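Local coordinates for endonuclease V isoform X2 (PDB 6OZI), which probably cleaves nucleic acids at inosine, the product of adenosine deamination, in a reaction that depends on metal ions, at residues A[14-19]-A[86-91]; A[58-61]-A[66-69]; A[92-97]-A[111-116]. The protein carries 1 engineered substitution. All coordinates share one frame; numbering follows the deposited sequence.

Interaction 1 (A[14-19]-A[86-91]). With nucleotides of chain C.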
loop_
_atom_site.group_PDB
_atom_site.type_symbol
_atom_site.label_atom_id
_atom_site.label_comp_id
_atom_site.label_asym_id
_atom_site.label_seq_id
_atom_site.Cartn_x
_atom_site.Cartn_y
_atom_site.Cartn_z
ATOM N N SER A 14 -3.904 -36.789 -7.125
ATOM C CA SER A 14 -4.919 -37.783 -7.453
ATOM C C SER A 14 -6.311 -37.158 -7.517
ATOM O O SER A 14 -7.058 -37.369 -8.486
ATOM C CB SER A 14 -4.874 -38.922 -6.438
ATOM O OG SER A 14 -6.016 -39.741 -6.569
ATOM N N LYS A 15 -6.682 -36.384 -6.488
ATOM C CA LYS A 15 -7.984 -35.719 -6.499
ATOM C C LYS A 15 -8.137 -34.836 -7.730
ATOM O O LYS A 15 -9.201 -34.809 -8.365
ATOM C CB LYS A 15 -8.166 -34.878 -5.236
ATOM C CG LYS A 15 -8.321 -35.656 -3.939
ATOM C CD LYS A 15 -7.703 -34.850 -2.789
ATOM C CE LYS A 15 -8.348 -35.125 -1.438
ATOM N NZ LYS A 15 -7.702 -34.294 -0.376
ATOM N N GLN A 16 -7.077 -34.111 -8.087
ATOM C CA GLN A 16 -7.146 -33.259 -9.267
ATOM C C GLN A 16 -7.357 -34.087 -10.531
ATOM O O GLN A 16 -8.178 -33.731 -11.386
ATOM C CB GLN A 16 -5.878 -32.415 -9.362
ATOM C CG GLN A 16 -5.820 -31.315 -8.319
ATOM C CD GLN A 16 -4.539 -30.505 -8.360
ATOM O OE1 GLN A 16 -3.544 -30.922 -8.952
ATOM N NE2 GLN A 16 -4.554 -29.342 -7.712
ATOM N N GLU A 17 -6.672 -35.229 -10.637
ATOM C CA GLU A 17 -6.846 -36.073 -11.817
ATOM C C GLU A 17 -8.272 -36.597 -11.922
ATOM O O GLU A 17 -8.814 -36.705 -13.027
ATOM C CB GLU A 17 -5.853 -37.238 -11.805
ATOM C CG GLU A 17 -4.403 -36.850 -12.058
ATOM C CD GLU A 17 -4.142 -36.386 -13.493
ATOM O OE1 GLU A 17 -5.028 -36.545 -14.363
ATOM O OE2 GLU A 17 -3.034 -35.871 -13.747
ATOM N N GLU A 18 -8.902 -36.932 -10.796
ATOM C CA GLU A 18 -10.275 -37.413 -10.920
ATOM C C GLU A 18 -11.273 -36.282 -11.172
ATOM O O GLU A 18 -12.318 -36.518 -11.794
ATOM C CB GLU A 18 -10.669 -38.259 -9.703
ATOM C CG GLU A 18 -10.957 -37.543 -8.411
ATOM C CD GLU A 18 -11.440 -38.524 -7.343
ATOM O OE1 GLU A 18 -11.481 -39.743 -7.641
ATOM O OE2 GLU A 18 -11.782 -38.090 -6.221
ATOM N N LEU A 19 -10.984 -35.057 -10.711
ATOM C CA LEU A 19 -11.908 -33.944 -10.928
ATOM C C LEU A 19 -11.817 -33.338 -12.326
ATOM O O LEU A 19 -12.821 -32.816 -12.826
ATOM C CB LEU A 19 -11.661 -32.824 -9.913
ATOM C CG LEU A 19 -12.327 -32.861 -8.548
ATOM C CD1 LEU A 19 -11.950 -31.610 -7.770
ATOM C CD2 LEU A 19 -13.835 -32.936 -8.723
ATOM N N LEU A 86 -3.671 -24.293 -4.853
ATOM C CA LEU A 86 -4.406 -23.225 -4.177
ATOM C C LEU A 86 -5.786 -23.695 -3.722
ATOM O O LEU A 86 -6.303 -23.242 -2.679
ATOM C CB LEU A 86 -4.525 -22.024 -5.125
ATOM C CG LEU A 86 -5.327 -20.795 -4.701
ATOM C CD1 LEU A 86 -4.729 -20.179 -3.435
ATOM C CD2 LEU A 86 -5.384 -19.768 -5.827
ATOM N N ALA A 87 -6.389 -24.602 -4.499
ATOM C CA ALA A 87 -7.750 -25.045 -4.233
ATOM C C ALA A 87 -7.867 -25.649 -2.845
ATOM O O ALA A 87 -8.812 -25.357 -2.110
ATOM C CB ALA A 87 -8.187 -26.052 -5.294
ATOM N N PHE A 88 -6.921 -26.506 -2.469
ATOM C CA PHE A 88 -7.016 -27.150 -1.166
ATOM C C PHE A 88 -6.843 -26.150 -0.036
ATOM O O PHE A 88 -7.292 -26.409 1.084
ATOM C CB PHE A 88 -5.996 -28.288 -1.092
ATOM C CG PHE A 88 -6.151 -29.288 -2.209
ATOM C CD1 PHE A 88 -7.116 -30.281 -2.133
ATOM C CD2 PHE A 88 -5.366 -29.213 -3.349
ATOM C CE1 PHE A 88 -7.281 -31.193 -3.159
ATOM C CE2 PHE A 88 -5.530 -30.123 -4.383
ATOM C CZ PHE A 88 -6.486 -31.112 -4.284
ATOM N N ARG A 89 -6.274 -24.982 -0.340
ATOM C CA ARG A 89 -6.141 -23.896 0.620
ATOM C C ARG A 89 -7.431 -23.102 0.783
ATOM O O ARG A 89 -7.674 -22.546 1.860
ATOM C CB ARG A 89 -5.008 -22.963 0.187
ATOM C CG ARG A 89 -4.797 -21.739 1.053
ATOM C CD ARG A 89 -3.402 -21.203 0.830
ATOM N NE ARG A 89 -3.214 -19.844 1.315
ATOM C CZ ARG A 89 -2.736 -19.543 2.515
ATOM N NH1 ARG A 89 -2.422 -20.515 3.367
ATOM N NH2 ARG A 89 -2.582 -18.270 2.867
ATOM N N GLU A 90 -8.260 -22.986 -0.253
ATOM C CA GLU A 90 -9.423 -22.115 -0.090
ATOM C C GLU A 90 -10.780 -22.778 -0.357
ATOM O O GLU A 90 -11.801 -22.077 -0.347
ATOM C CB GLU A 90 -9.253 -20.856 -0.953
ATOM C CG GLU A 90 -8.964 -21.111 -2.404
ATOM C CD GLU A 90 -8.643 -19.834 -3.186
ATOM O OE1 GLU A 90 -8.147 -18.841 -2.598
ATOM O OE2 GLU A 90 -8.891 -19.834 -4.410
ATOM N N ILE A 91 -10.843 -24.103 -0.529
ATOM C CA ILE A 91 -12.121 -24.744 -0.845
ATOM C C ILE A 91 -13.093 -24.622 0.328
ATOM O O ILE A 91 -14.263 -24.271 0.146
ATOM C CB ILE A 91 -11.912 -26.213 -1.266
ATOM C CG1 ILE A 91 -13.259 -26.900 -1.525
ATOM C CG2 ILE A 91 -11.160 -27.007 -0.203
ATOM C CD1 ILE A 91 -14.030 -26.341 -2.694
ATOM P P DI C 5 2.910 -18.420 -8.950
ATOM O OP1 DI C 5 3.702 -17.182 -9.271
ATOM O OP2 DI C 5 3.008 -18.792 -7.492
ATOM O "O5'" DI C 5 1.347 -18.261 -9.451
ATOM C "C5'" DI C 5 1.032 -17.449 -10.554
ATOM C "C4'" DI C 5 -0.462 -17.175 -10.573
ATOM O "O4'" DI C 5 -1.221 -18.592 -10.777
ATOM C "C3'" DI C 5 -0.890 -16.653 -9.439
ATOM O "O3'" DI C 5 -1.955 -15.625 -9.673
ATOM C "C2'" DI C 5 -1.514 -17.818 -8.633
ATOM C "C1'" DI C 5 -1.981 -18.801 -9.726
ATOM N N9 DI C 5 -1.820 -20.172 -9.217
ATOM C C8 DI C 5 -0.833 -20.934 -8.720
ATOM N N7 DI C 5 -1.378 -22.131 -8.415
ATOM C C5 DI C 5 -2.666 -22.095 -8.715
ATOM C C6 DI C 5 -3.776 -23.138 -8.590
ATOM O O6 DI C 5 -3.558 -24.213 -8.148
ATOM N N1 DI C 5 -5.096 -22.807 -8.999
ATOM C C2 DI C 5 -5.385 -21.504 -9.523
ATOM N N3 DI C 5 -4.327 -20.516 -9.634
ATOM C C4 DI C 5 -2.948 -20.865 -9.211
#
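Lys15 and Gln16 approach the Phe88 ring at its two meta carbons, CE1 and CE2 respectively, and these three side chains make up the contact between two helices, the closest CA atoms, those of Gln16 and Ala87, being 9.7 Å apart. Gln16 can be followed outward. Its CB stays short of residues 86-91, but with CG anti to the carbonyl carbon (chi1 -72°) and the chain extended beyond it, the later atoms gain on the ring. Gln16 CG comes to 4.1 Å from Phe88 CZ, CD passes CE2 at much the same range, and NE2 closes to 3.6 Å from Phe88 CE2. NE2 lies near the ring plane, at its edge, and the amide is turned 33° from that plane, so this is edge packing and not a stack. The amide is fixed from both ends: NE2 is hydrogen-bonded to Ser84 O, and OE1 to the NE of Arg124. On the other flank Lys15 CD lies 3.7 Å from Phe88 CE1, while its NZ runs on to a salt bridge with Glu11. Two residues before Phe88, Leu86 N donates to DI5 O6 of chain C, the deoxyinosine (3.3 Å, 157° at the hydrogen). Leu86 CB packs 3.7 Å from DI5 C6 of the same base. This reading of the 6-oxo group is consistent with inosine recognition. The Phe88 ring is also stacked on Trp12 and set edge-to-face with His131, which places it where helix 6-19 meets the start of helix 86-104, beside helix 128-136.

Interaction 2 (A[58-61]-A[66-69]); sequences VVLS and KQVY
Val59 and Tyr69 form the dense half of this contact, an antiparallel hydrogen-bonded pair. Val59 N donates to Tyr69 O at 2.9 Å, from above the carbonyl plane, and the two CB atoms lie 3.7 Å apart on the same face. Val59 CG2, anti to the carbonyl carbon, is carried over Tyr69 CB, and both side chains are buried against Leu101 of helix 86-104. Val59 O is gripped twice, by Val68 N at 2.7 Å and by Tyr69 N at 3.0 Å, both donors in the carbonyl plane. Two consecutive residues facing one is the signature of a classic beta bulge, and the register accordingly shifts by one before the next pair, Leu60 with Gln67, which is non-hydrogen-bonded. The bulge lies in the hairpin of strands 52-61 and 67-76, at one margin of the RNase H-like sheet. On the Leu60 face, Leu60 CG rests 3.8 Å from Gln67 CA, and Gln67 OE1 accepts from Trp235 NE1 of helix 227-243. Packing thins toward the turn. Ser61 N still donates to Lys66 O (2.8 Å, 164°), but Lys66 N meets Ser61 OG at a longer 3.3 Å, and the lysine chain, bent at chi2 and chi3, is exposed. Val68, also exposed, lays CG2 against the Val59 side chain, 4.0 Å from Val59 CG1.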
loop_
_atom_site.group_PDB
_atom_site.type_symbol
_atom_site.label_atom_id
_atom_site.label_comp_id
_atom_site.label_asym_id
_atom_site.label_seq_id
_atom_site.Cartn_x
_atom_site.Cartn_y
_atom_site.Cartn_z
ATOM N N VAL A 58 -18.224 -11.377 -1.802
ATOM C CA VAL A 58 -18.949 -10.177 -2.190
ATOM C C VAL A 58 -19.863 -10.527 -3.352
ATOM O O VAL A 58 -19.633 -11.491 -4.083
ATOM C CB VAL A 58 -18.006 -9.023 -2.596
ATOM C CG1 VAL A 58 -17.190 -8.535 -1.405
ATOM C CG2 VAL A 58 -17.089 -9.471 -3.726
ATOM N N VAL A 59 -20.925 -9.738 -3.502
ATOM C CA VAL A 59 -21.776 -9.792 -4.682
ATOM C C VAL A 59 -21.977 -8.370 -5.183
ATOM O O VAL A 59 -22.409 -7.494 -4.421
ATOM C CB VAL A 59 -23.138 -10.459 -4.411
ATOM C CG1 VAL A 59 -23.939 -10.548 -5.705
ATOM C CG2 VAL A 59 -22.961 -11.845 -3.812
ATOM N N LEU A 60 -21.684 -8.155 -6.466
ATOM C CA LEU A 60 -21.863 -6.880 -7.146
ATOM C C LEU A 60 -22.893 -7.045 -8.252
ATOM O O LEU A 60 -22.963 -8.091 -8.901
ATOM C CB LEU A 60 -20.551 -6.370 -7.759
ATOM C CG LEU A 60 -19.485 -5.769 -6.839
ATOM C CD1 LEU A 60 -18.878 -6.811 -5.910
ATOM C CD2 LEU A 60 -18.401 -5.097 -7.663
ATOM N N SER A 61 -23.690 -6.003 -8.472
ATOM C CA SER A 61 -24.645 -6.045 -9.566
ATOM C C SER A 61 -23.917 -6.002 -10.903
ATOM O O SER A 61 -22.795 -5.505 -11.008
ATOM C CB SER A 61 -25.638 -4.888 -9.469
ATOM O OG SER A 61 -24.968 -3.641 -9.464
ATOM N N LYS A 66 -22.046 -2.412 -8.714
ATOM C CA LYS A 66 -22.353 -1.874 -7.395
ATOM C C LYS A 66 -22.418 -3.009 -6.384
ATOM O O LYS A 66 -23.143 -3.987 -6.587
ATOM C CB LYS A 66 -23.674 -1.105 -7.412
ATOM C CG LYS A 66 -23.670 0.177 -8.239
ATOM C CD LYS A 66 -22.995 1.320 -7.482
ATOM C CE LYS A 66 -21.520 1.505 -7.818
ATOM N NZ LYS A 66 -20.926 2.578 -6.949
ATOM N N GLN A 67 -21.664 -2.871 -5.300
ATOM C CA GLN A 67 -21.630 -3.900 -4.272
ATOM C C GLN A 67 -22.991 -3.977 -3.583
ATOM O O GLN A 67 -23.507 -2.966 -3.090
ATOM C CB GLN A 67 -20.533 -3.598 -3.254
ATOM C CG GLN A 67 -20.282 -4.720 -2.261
ATOM C CD GLN A 67 -19.227 -4.342 -1.238
ATOM O OE1 GLN A 67 -18.058 -4.145 -1.578
ATOM N NE2 GLN A 67 -19.638 -4.229 0.024
ATOM N N VAL A 68 -23.592 -5.164 -3.593
ATOM C CA VAL A 68 -24.860 -5.394 -2.907
ATOM C C VAL A 68 -24.740 -6.407 -1.783
ATOM O O VAL A 68 -25.677 -6.521 -0.977
ATOM C CB VAL A 68 -25.972 -5.827 -3.889
ATOM C CG1 VAL A 68 -26.310 -4.702 -4.856
ATOM C CG2 VAL A 68 -25.551 -7.072 -4.654
ATOM N N TYR A 69 -23.631 -7.142 -1.691
ATOM C CA TYR A 69 -23.446 -8.081 -0.591
ATOM C C TYR A 69 -21.971 -8.155 -0.227
ATOM O O TYR A 69 -21.108 -8.132 -1.104
ATOM C CB TYR A 69 -23.965 -9.476 -0.957
ATOM C CG TYR A 69 -23.733 -10.555 0.096
ATOM C CD1 TYR A 69 -22.554 -11.300 0.117
ATOM C CD2 TYR A 69 -24.707 -10.848 1.044
ATOM C CE1 TYR A 69 -22.348 -12.294 1.058
ATOM C CE2 TYR A 69 -24.507 -11.836 1.988
ATOM C CZ TYR A 69 -23.328 -12.557 1.990
ATOM O OH TYR A 69 -23.142 -13.543 2.931
#

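Interaction 3 (A[92-97]-A[111-116]). With nucleotides of chain C.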
loop_
_atom_site.group_PDB
_atom_site.type_symbol
_atom_site.label_atom_id
_atom_site.label_comp_id
_atom_site.label_asym_id
_atom_site.label_seq_id
_atom_site.Cartn_x
_atom_site.Cartn_y
_atom_site.Cartn_z
ATOM N N GLU A 92 -12.625 -24.899 1.553
ATOM C CA GLU A 92 -13.530 -24.846 2.703
ATOM C C GLU A 92 -14.010 -23.430 3.006
ATOM O O GLU A 92 -15.231 -23.236 3.175
ATOM C CB GLU A 92 -12.866 -25.494 3.921
ATOM C CG GLU A 92 -13.698 -25.412 5.199
ATOM C CD GLU A 92 -14.950 -26.291 5.170
ATOM O OE1 GLU A 92 -15.128 -27.065 4.199
ATOM O OE2 GLU A 92 -15.755 -26.208 6.129
ATOM N N PRO A 93 -13.144 -22.407 3.083
ATOM C CA PRO A 93 -13.662 -21.044 3.288
ATOM C C PRO A 93 -14.660 -20.629 2.221
ATOM O O PRO A 93 -15.639 -19.935 2.528
ATOM C CB PRO A 93 -12.398 -20.174 3.241
ATOM C CG PRO A 93 -11.278 -21.093 3.515
ATOM C CD PRO A 93 -11.672 -22.420 2.975
ATOM N N PHE A 94 -14.399 -20.990 0.961
ATOM C CA PHE A 94 -15.327 -20.675 -0.122
ATOM C C PHE A 94 -16.687 -21.324 0.101
ATOM O O PHE A 94 -17.723 -20.658 0.013
ATOM C CB PHE A 94 -14.754 -21.125 -1.460
ATOM C CG PHE A 94 -15.690 -20.909 -2.607
ATOM C CD1 PHE A 94 -15.801 -19.654 -3.187
ATOM C CD2 PHE A 94 -16.455 -21.947 -3.112
ATOM C CE1 PHE A 94 -16.666 -19.441 -4.241
ATOM C CE2 PHE A 94 -17.316 -21.736 -4.172
ATOM C CZ PHE A 94 -17.425 -20.481 -4.736
ATOM N N GLN A 95 -16.704 -22.642 0.331
ATOM C CA GLN A 95 -17.964 -23.348 0.553
ATOM C C GLN A 95 -18.738 -22.751 1.722
ATOM O O GLN A 95 -19.972 -22.654 1.674
ATOM C CB GLN A 95 -17.697 -24.834 0.788
ATOM C CG GLN A 95 -16.966 -25.513 -0.355
ATOM C CD GLN A 95 -17.861 -26.449 -1.137
ATOM O OE1 GLN A 95 -18.952 -26.065 -1.571
ATOM N NE2 GLN A 95 -17.414 -27.694 -1.307
ATOM N N GLN A 96 -18.036 -22.401 2.802
ATOM C CA GLN A 96 -18.704 -21.785 3.946
ATOM C C GLN A 96 -19.295 -20.423 3.579
ATOM O O GLN A 96 -20.458 -20.134 3.896
ATOM C CB GLN A 96 -17.739 -21.679 5.126
ATOM C CG GLN A 96 -17.410 -23.029 5.758
ATOM C CD GLN A 96 -18.656 -23.786 6.226
ATOM O OE1 GLN A 96 -19.621 -23.193 6.723
ATOM N NE2 GLN A 96 -18.640 -25.106 6.053
ATOM N N GLU A 97 -18.496 -19.552 2.941
ATOM C CA GLU A 97 -19.030 -18.256 2.521
ATOM C C GLU A 97 -20.241 -18.436 1.617
ATOM O O GLU A 97 -21.250 -17.743 1.776
ATOM C CB GLU A 97 -17.960 -17.424 1.806
ATOM C CG GLU A 97 -16.819 -16.910 2.682
ATOM C CD GLU A 97 -17.242 -15.779 3.619
ATOM O OE1 GLU A 97 -18.407 -15.333 3.563
ATOM O OE2 GLU A 97 -16.401 -15.336 4.424
ATOM N N GLN A 111 -24.774 -15.309 -10.843
ATOM C CA GLN A 111 -24.714 -16.328 -11.880
ATOM C C GLN A 111 -23.294 -16.809 -12.127
ATOM O O GLN A 111 -23.118 -17.865 -12.739
ATOM C CB GLN A 111 -25.301 -15.806 -13.196
ATOM C CG GLN A 111 -26.808 -15.586 -13.196
ATOM C CD GLN A 111 -27.216 -14.347 -12.417
ATOM O OE1 GLN A 111 -26.475 -13.363 -12.348
ATOM N NE2 GLN A 111 -28.398 -14.392 -11.822
ATOM N N VAL A 112 -22.287 -16.072 -11.659
ATOM C CA VAL A 112 -20.887 -16.421 -11.894
ATOM C C VAL A 112 -20.028 -15.750 -10.827
ATOM O O VAL A 112 -20.316 -14.631 -10.393
ATOM C CB VAL A 112 -20.448 -16.008 -13.320
ATOM C CG1 VAL A 112 -20.622 -14.508 -13.526
ATOM C CG2 VAL A 112 -19.005 -16.409 -13.569
ATOM N N PHE A 113 -18.976 -16.453 -10.397
ATOM C CA PHE A 113 -17.948 -15.912 -9.518
ATOM C C PHE A 113 -16.641 -15.675 -10.269
ATOM O O PHE A 113 -16.204 -16.516 -11.064
ATOM C CB PHE A 113 -17.666 -16.862 -8.352
ATOM C CG PHE A 113 -18.684 -16.807 -7.259
ATOM C CD1 PHE A 113 -19.832 -17.570 -7.329
ATOM C CD2 PHE A 113 -18.477 -16.016 -6.139
ATOM C CE1 PHE A 113 -20.770 -17.541 -6.312
ATOM C CE2 PHE A 113 -19.419 -15.978 -5.112
ATOM C CZ PHE A 113 -20.568 -16.744 -5.204
ATOM N N LEU A 114 -15.995 -14.552 -9.980
ATOM C CA LEU A 114 -14.595 -14.352 -10.338
ATOM C C LEU A 114 -13.723 -14.794 -9.170
ATOM O O LEU A 114 -13.925 -14.351 -8.035
ATOM C CB LEU A 114 -14.295 -12.888 -10.672
ATOM C CG LEU A 114 -15.192 -12.211 -11.709
ATOM C CD1 LEU A 114 -14.692 -10.800 -12.010
ATOM C CD2 LEU A 114 -15.280 -13.042 -12.984
ATOM N N LEU A 115 -12.780 -15.686 -9.442
ATOM C CA LEU A 115 -11.887 -16.219 -8.427
ATOM C C LEU A 115 -10.443 -15.891 -8.790
ATOM O O LEU A 115 -10.069 -15.918 -9.968
ATOM C CB LEU A 115 -12.079 -17.731 -8.281
ATOM C CG LEU A 115 -13.470 -18.134 -7.781
ATOM C CD1 LEU A 115 -13.633 -19.644 -7.775
ATOM C CD2 LEU A 115 -13.724 -17.548 -6.389
ATOM N N ASP A 116 -9.641 -15.578 -7.773
ATOM C CA ASP A 116 -8.244 -15.225 -7.992
ATOM C C ASP A 116 -7.450 -16.448 -8.423
ATOM O O ASP A 116 -7.514 -17.499 -7.783
ATOM C CB ASP A 116 -7.621 -14.641 -6.725
ATOM C CG ASP A 116 -8.275 -13.350 -6.292
ATOM O OD1 ASP A 116 -7.939 -12.303 -6.886
ATOM O OD2 ASP A 116 -9.106 -13.376 -5.359
ATOM P P A C 6 -2.100 -14.363 -8.689
ATOM O OP1 A C 6 -3.241 -13.539 -9.161
ATOM O OP2 A C 6 -0.754 -13.754 -8.529
ATOM O "O5'" A C 6 -2.541 -14.995 -7.296
ATOM C "C5'" A C 6 -3.845 -15.531 -7.117
ATOM C "C4'" A C 6 -4.051 -15.958 -5.690
ATOM O "O4'" A C 6 -3.086 -16.986 -5.361
ATOM C "C3'" A C 6 -3.809 -14.871 -4.660
ATOM O "O3'" A C 6 -4.956 -14.072 -4.449
ATOM C "C2'" A C 6 -3.371 -15.648 -3.424
ATOM O "O2'" A C 6 -4.494 -16.180 -2.738
ATOM C "C1'" A C 6 -2.611 -16.807 -4.047
ATOM N N9 A C 6 -1.151 -16.614 -4.110
ATOM C C8 A C 6 -0.380 -16.508 -5.245
ATOM N N7 A C 6 0.904 -16.400 -5.005
ATOM C C5 A C 6 0.985 -16.458 -3.621
ATOM C C6 A C 6 2.076 -16.409 -2.731
ATOM N N6 A C 6 3.350 -16.280 -3.120
ATOM N N1 A C 6 1.809 -16.501 -1.408
ATOM C C2 A C 6 0.537 -16.628 -1.012
ATOM N N3 A C 6 -0.568 -16.690 -1.751
ATOM C C4 A C 6 -0.271 -16.602 -3.059
ATOM P P DT C 7 -4.784 -12.532 -4.054
ATOM O OP1 DT C 7 -6.133 -11.962 -3.891
ATOM O OP2 DT C 7 -3.854 -11.915 -5.025
ATOM O "O5'" DT C 7 -4.041 -12.590 -2.638
ATOM C "C5'" DT C 7 -4.710 -13.068 -1.475
ATOM C "C4'" DT C 7 -3.772 -13.024 -0.284
ATOM O "O4'" DT C 7 -2.504 -13.637 -0.660
ATOM C "C3'" DT C 7 -3.434 -11.609 0.205
ATOM O "O3'" DT C 7 -3.301 -11.591 1.605
ATOM C "C2'" DT C 7 -2.104 -11.329 -0.473
ATOM C "C1'" DT C 7 -1.459 -12.711 -0.457
ATOM N N1 DT C 7 -0.426 -12.860 -1.516
ATOM C C2 DT C 7 0.883 -13.053 -1.141
ATOM O O2 DT C 7 1.231 -13.161 0.020
ATOM N N3 DT C 7 1.772 -13.141 -2.179
ATOM C C4 DT C 7 1.492 -13.033 -3.532
ATOM O O4 DT C 7 2.365 -13.117 -4.391
ATOM C C5 DT C 7 0.100 -12.812 -3.862
ATOM C C7 DT C 7 -0.321 -12.683 -5.299
ATOM C C6 DT C 7 -0.783 -12.726 -2.847
#
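Phe94 alone carries the helix side of this contact, an unusual economy for a fully buried interface: its ring bridges a gap of 10.0 Å between Phe94 CA and Leu115 CA, and only 116 Å² is buried between the segments. The ring reaches that far because CG stands anti to the backbone N (chi1 177°), which throws it from the helix toward strand 112-116. There a single corner does the work. Phe94 CE1 comes over one face of the Phe113 ring, 4.3 Å from Phe113 CD2, and the planes are 77° apart with centroids separated by 5.6 Å, a T-shaped (edge-to-face) pair in which Phe94 supplies the edge. The same CE1 lies 4.1 Å from Leu115 CD2, the leucine chain crossing the phenylalanine at about a right angle. Phe113 and Leu115, two residues apart on the strand, thus present neighbouring side chains to one aromatic edge. Phe41 adds a second edge-to-face partner for Phe94, and Met57 and Leu132 close in around it. One turn on, buried Glu97 has both carboxylate oxygens satisfied, OE1 by Asn71 and OE2 by the hydroxyls of Ser55 and Thr73. At the far end of the strand Asp116 leaves the hydrophobic layer for the nucleic acid: its CB is 3.6 Å from O3' of A6 of chain C, and its CG 3.5 Å from OP1 of DT7 of chain C. Asp42 lies close to it, with Lys145 as a long, weak ion partner. Carboxylates carried on neighbouring central strands, here 37-45 and 112-116, beside a backbone phosphate are a hallmark of RNase H-like nucleases, and this pair probably belongs to the metal-dependent active site.

Overall arrangement
Interactions 1 and 3 share helix 86-104 and touch directly, Leu86 CD2 lying 3.7 Å from Asp116 O; both reach the bound strand at successive nucleotides, the base in one and the backbone in the other. Interaction 3 is the core contact, wholly apolar between its segments. Interaction 1 is partly buried and mixes an aromatic ring with polar chains whose ends are held elsewhere. Interaction 2, about 28 Å between centres from interaction 1, is the backbone-bonded one, ranging from buried to exposed residues. It belongs to the same sheet as strand 112-116, and strand 67-76 leads on into helix 86-104, a beta-alpha-beta crossover linking interactions 2 and 3.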